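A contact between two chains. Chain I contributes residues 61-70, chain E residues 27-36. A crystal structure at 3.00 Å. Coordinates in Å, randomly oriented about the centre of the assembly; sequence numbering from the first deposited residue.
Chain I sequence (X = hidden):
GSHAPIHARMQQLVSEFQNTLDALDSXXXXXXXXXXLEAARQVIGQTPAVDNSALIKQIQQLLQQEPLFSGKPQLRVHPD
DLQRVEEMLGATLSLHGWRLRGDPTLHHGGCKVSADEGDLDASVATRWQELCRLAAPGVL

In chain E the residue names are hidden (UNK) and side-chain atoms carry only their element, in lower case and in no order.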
# COMPACT_ATOMS: atom_id res chain seq x y z
N GLN I 61 35.35 -1.94 -11.12
CA GLN I 61 35.31 -0.49 -11.26
C GLN I 61 33.97 0.06 -10.78
O GLN I 61 33.93 1.06 -10.08
CB GLN I 61 35.58 -0.07 -12.71
CG GLN I 61 37.03 -0.19 -13.11
CD GLN I 61 37.95 0.55 -12.15
OE1 GLN I 61 38.63 -0.06 -11.32
NE2 GLN I 61 37.97 1.87 -12.25
N LEU I 62 32.89 -0.62 -11.16
CA LEU I 62 31.55 -0.26 -10.72
C LEU I 62 31.45 -0.27 -9.21
O LEU I 62 30.82 0.59 -8.60
CB LEU I 62 30.53 -1.22 -11.32
CG LEU I 62 30.31 -1.04 -12.82
CD1 LEU I 62 29.40 -2.11 -13.40
CD2 LEU I 62 29.76 0.34 -13.07
N LEU I 63 32.10 -1.26 -8.60
CA LEU I 63 32.15 -1.39 -7.16
C LEU I 63 32.95 -0.27 -6.52
O LEU I 63 32.55 0.29 -5.50
CB LEU I 63 32.80 -2.73 -6.81
CG LEU I 63 31.87 -3.91 -6.99
CD1 LEU I 63 32.63 -5.18 -7.34
CD2 LEU I 63 31.04 -4.09 -5.73
N GLN I 64 34.09 0.06 -7.12
CA GLN I 64 34.93 1.11 -6.58
C GLN I 64 34.21 2.45 -6.64
O GLN I 64 34.64 3.43 -6.03
CB GLN I 64 36.27 1.18 -7.33
CG GLN I 64 37.20 -0.01 -7.07
CD GLN I 64 37.47 -0.23 -5.59
OE1 GLN I 64 37.08 -1.25 -5.03
NE2 GLN I 64 38.13 0.73 -4.96
N GLN I 65 33.10 2.48 -7.36
CA GLN I 65 32.33 3.71 -7.56
C GLN I 65 31.29 3.94 -6.47
O GLN I 65 30.65 4.99 -6.43
CB GLN I 65 31.67 3.70 -8.93
CG GLN I 65 32.65 3.75 -10.09
CD GLN I 65 31.96 3.67 -11.44
OE1 GLN I 65 30.73 3.53 -11.52
NE2 GLN I 65 32.74 3.75 -12.51
N GLU I 66 31.12 2.96 -5.59
CA GLU I 66 30.23 3.12 -4.44
C GLU I 66 31.07 3.37 -3.19
O GLU I 66 31.75 2.47 -2.70
CB GLU I 66 29.34 1.89 -4.26
CG GLU I 66 28.41 1.96 -3.05
CD GLU I 66 27.59 3.24 -3.01
OE1 GLU I 66 26.64 3.37 -3.81
OE2 GLU I 66 27.89 4.11 -2.17
N PRO I 67 31.02 4.60 -2.69
CA PRO I 67 31.79 5.02 -1.52
C PRO I 67 31.60 4.08 -0.34
O PRO I 67 32.55 3.86 0.41
CB PRO I 67 31.20 6.39 -1.19
CG PRO I 67 30.70 6.89 -2.48
CD PRO I 67 30.20 5.70 -3.23
N LEU I 68 30.40 3.52 -0.18
CA LEU I 68 30.14 2.64 0.95
C LEU I 68 31.06 1.43 0.91
O LEU I 68 31.55 0.97 1.95
CB LEU I 68 28.67 2.20 0.97
CG LEU I 68 28.19 1.48 2.23
CD1 LEU I 68 28.53 2.29 3.46
CD2 LEU I 68 26.70 1.22 2.15
N PHE I 69 31.28 0.91 -0.29
CA PHE I 69 32.21 -0.20 -0.49
C PHE I 69 33.67 0.26 -0.58
O PHE I 69 34.57 -0.38 -0.04
CB PHE I 69 31.81 -0.99 -1.74
CG PHE I 69 30.38 -1.43 -1.76
CD1 PHE I 69 29.74 -1.73 -2.96
CD2 PHE I 69 29.65 -1.56 -0.58
CE1 PHE I 69 28.42 -2.13 -2.98
CE2 PHE I 69 28.33 -1.96 -0.60
CZ PHE I 69 27.71 -2.25 -1.80
N SER I 70 33.89 1.38 -1.28
CA SER I 70 35.25 1.88 -1.51
C SER I 70 35.79 2.63 -0.29
O SER I 70 36.96 2.48 0.06
CB SER I 70 35.30 2.79 -2.74
OG SER I 70 34.79 4.08 -2.46
N UNK E 27 18.52 -1.92 0.50
CA UNK E 27 19.06 -0.84 -0.30
C UNK E 27 20.42 -1.25 -0.86
O UNK E 27 20.71 -1.08 -2.04
c UNK E 27 19.62 1.63 -0.32
c UNK E 27 19.20 0.44 0.54
c UNK E 27 17.88 0.74 1.25
N UNK E 28 21.25 -1.83 0.01
CA UNK E 28 22.59 -2.27 -0.36
C UNK E 28 22.58 -3.44 -1.34
O UNK E 28 23.37 -3.47 -2.29
c UNK E 28 24.70 -3.33 0.50
c UNK E 28 23.40 -2.64 0.89
c UNK E 28 23.69 -1.38 1.71
c UNK E 28 24.43 -1.64 2.99
N UNK E 29 21.71 -4.40 -1.11
CA UNK E 29 21.55 -5.51 -2.04
C UNK E 29 21.13 -4.97 -3.40
O UNK E 29 21.66 -5.36 -4.43
c UNK E 29 20.53 -6.50 -1.53
N UNK E 30 20.16 -4.06 -3.38
CA UNK E 30 19.65 -3.46 -4.60
C UNK E 30 20.76 -2.72 -5.34
O UNK E 30 20.97 -2.93 -6.53
o UNK E 30 18.13 -1.76 -5.41
c UNK E 30 18.50 -2.52 -4.28
N UNK E 31 21.47 -1.87 -4.62
CA UNK E 31 22.64 -1.20 -5.16
C UNK E 31 23.58 -2.19 -5.87
O UNK E 31 24.16 -1.87 -6.91
c UNK E 31 24.58 0.31 -4.52
n UNK E 31 25.67 0.73 -7.76
c UNK E 31 25.94 1.84 -7.08
n UNK E 31 26.93 2.62 -7.48
n UNK E 31 25.23 2.16 -6.01
c UNK E 31 24.12 1.37 -5.50
c UNK E 31 23.40 -0.50 -4.05
N UNK E 32 23.73 -3.38 -5.31
CA UNK E 32 24.63 -4.37 -5.90
C UNK E 32 24.06 -4.93 -7.21
O UNK E 32 24.80 -5.15 -8.16
c UNK E 32 25.87 -6.15 -2.62
c UNK E 32 25.93 -5.14 -3.76
c UNK E 32 27.34 -5.03 -4.31
c UNK E 32 24.95 -5.49 -4.89
N UNK E 33 22.75 -5.16 -7.24
CA UNK E 33 22.05 -5.53 -8.46
C UNK E 33 22.26 -4.49 -9.55
O UNK E 33 22.45 -4.83 -10.72
s UNK E 33 18.41 -6.64 -6.91
c UNK E 33 18.29 -7.74 -5.50
c UNK E 33 20.56 -5.62 -8.20
c UNK E 33 20.19 -6.51 -7.05
N UNK E 34 22.20 -3.21 -9.18
CA UNK E 34 22.35 -2.14 -10.15
C UNK E 34 23.69 -2.26 -10.84
O UNK E 34 23.80 -1.99 -12.03
c UNK E 34 20.77 -0.30 -9.26
n UNK E 34 19.52 1.69 -8.68
o UNK E 34 21.67 1.55 -8.03
c UNK E 34 20.69 1.07 -8.60
c UNK E 34 22.21 -0.76 -9.50
N UNK E 35 24.71 -2.67 -10.09
CA UNK E 35 26.05 -2.79 -10.64
C UNK E 35 26.08 -3.87 -11.70
O UNK E 35 26.52 -3.63 -12.82
c UNK E 35 28.55 -0.71 -6.45
c UNK E 35 27.22 -1.96 -8.52
s UNK E 35 28.58 -2.25 -7.36
c UNK E 35 27.08 -3.08 -9.55
N UNK E 36 25.57 -5.05 -11.37
CA UNK E 36 25.48 -6.14 -12.34
C UNK E 36 24.62 -5.76 -13.55
O UNK E 36 24.90 -6.16 -14.67
c UNK E 36 24.97 -7.40 -11.69

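Position 27 of chain E carries three side-chain carbons, the first bonded to the other two, and lies out of reach of the chain I stretch; a fork at the first carbon with two one-carbon arms is valine, V27(E). Position 28 has four carbons, again forked at the first, but one arm is two carbons long; the end of the longer arm meets L68(I) and the other arm the edge of the F69(I) ring. This pattern identifies isoleucine, I28(E). Its CD1 lies 3.7 Å from CD2 of L68(I), and its CG2 meets the edge of the F69(I) ring, near the ring plane, at 3.9 Å from CZ.

At position 29 a single carbon points away from chain I, so the residue is alanine, A29(E). Position 30 adds one oxygen to one carbon, the mark of serine, S30(E), and it takes no part in the contact.

Position 31 is the polar member of the surface. Three carbons lead to a nitrogen and then to a carbon bearing two more nitrogens, and the nitrogen within the chain, before that last carbon, meets the carboxylate of E66(I). This guanidinium belongs to arginine, R31(E). Its NE donates a hydrogen bond to OE1 of E66(I) at 2.9 Å, with an N-H...acceptor angle of 132°, as part of a salt bridge, while CB of E66(I) lies over one face of the guanidinium.

Position 32 shows four carbons forked at the second, and one terminal carbon meets F69(I) and L63(I); the fork is that of leucine, L32(E). Its CA-to-CB bond points sideways, yet the end of the side chain comes nearer: CD2 approaches CE1 of F69(I) to 3.4 Å and CD2 of L63(I) to 4.1 Å.

Position 33 is an unbranched run of two carbons, a sulfur and a carbon, hence methionine, M33(E), out of reach of chain I. Position 34 has three carbons, the third carrying one oxygen and one nitrogen; this terminal amide, two carbons beyond CB, makes it glutamine, Q34(E), with no contact across the stretches.

Position 35 repeats the unbranched pattern of two carbons, sulfur and carbon, but here the chain reaches into chain I, with more of its own area covered by the other stretch than any other residue here. The sulfur meets L63(I), and the last carbon E66(I) and F69(I). It is methionine, M35(E). Its SD is 3.5 Å from CD2 of L63(I), and its CE lies 3.5 Å from CB of E66(I) and 3.8 Å from CE1 of F69(I). Near the start of the side chain, its CB is 4.3 Å from CB of L62(I), whose CD1 also comes within 3.3 Å of the backbone O of M35(E). Position 36, one carbon pointing away, is alanine, A36(E).

The contact thus uses positions 28, 31, 32 and 35, the spacing that brings residues to one side of a helix. I28(E), L32(E) and M35(E) pack against L62(I), L63(I), L68(I) and F69(I), with the phenylalanine ring touching all three. The salt bridge joins this apolar packing through E66(I), whose OE2 also accepts from L68(I) N at 3.3 Å, capping the helix that carries L68(I) and F69(I). One carboxylate therefore serves both the partner chain and its own fold.

Chain E, residues 27-36: VIASRLMQMA
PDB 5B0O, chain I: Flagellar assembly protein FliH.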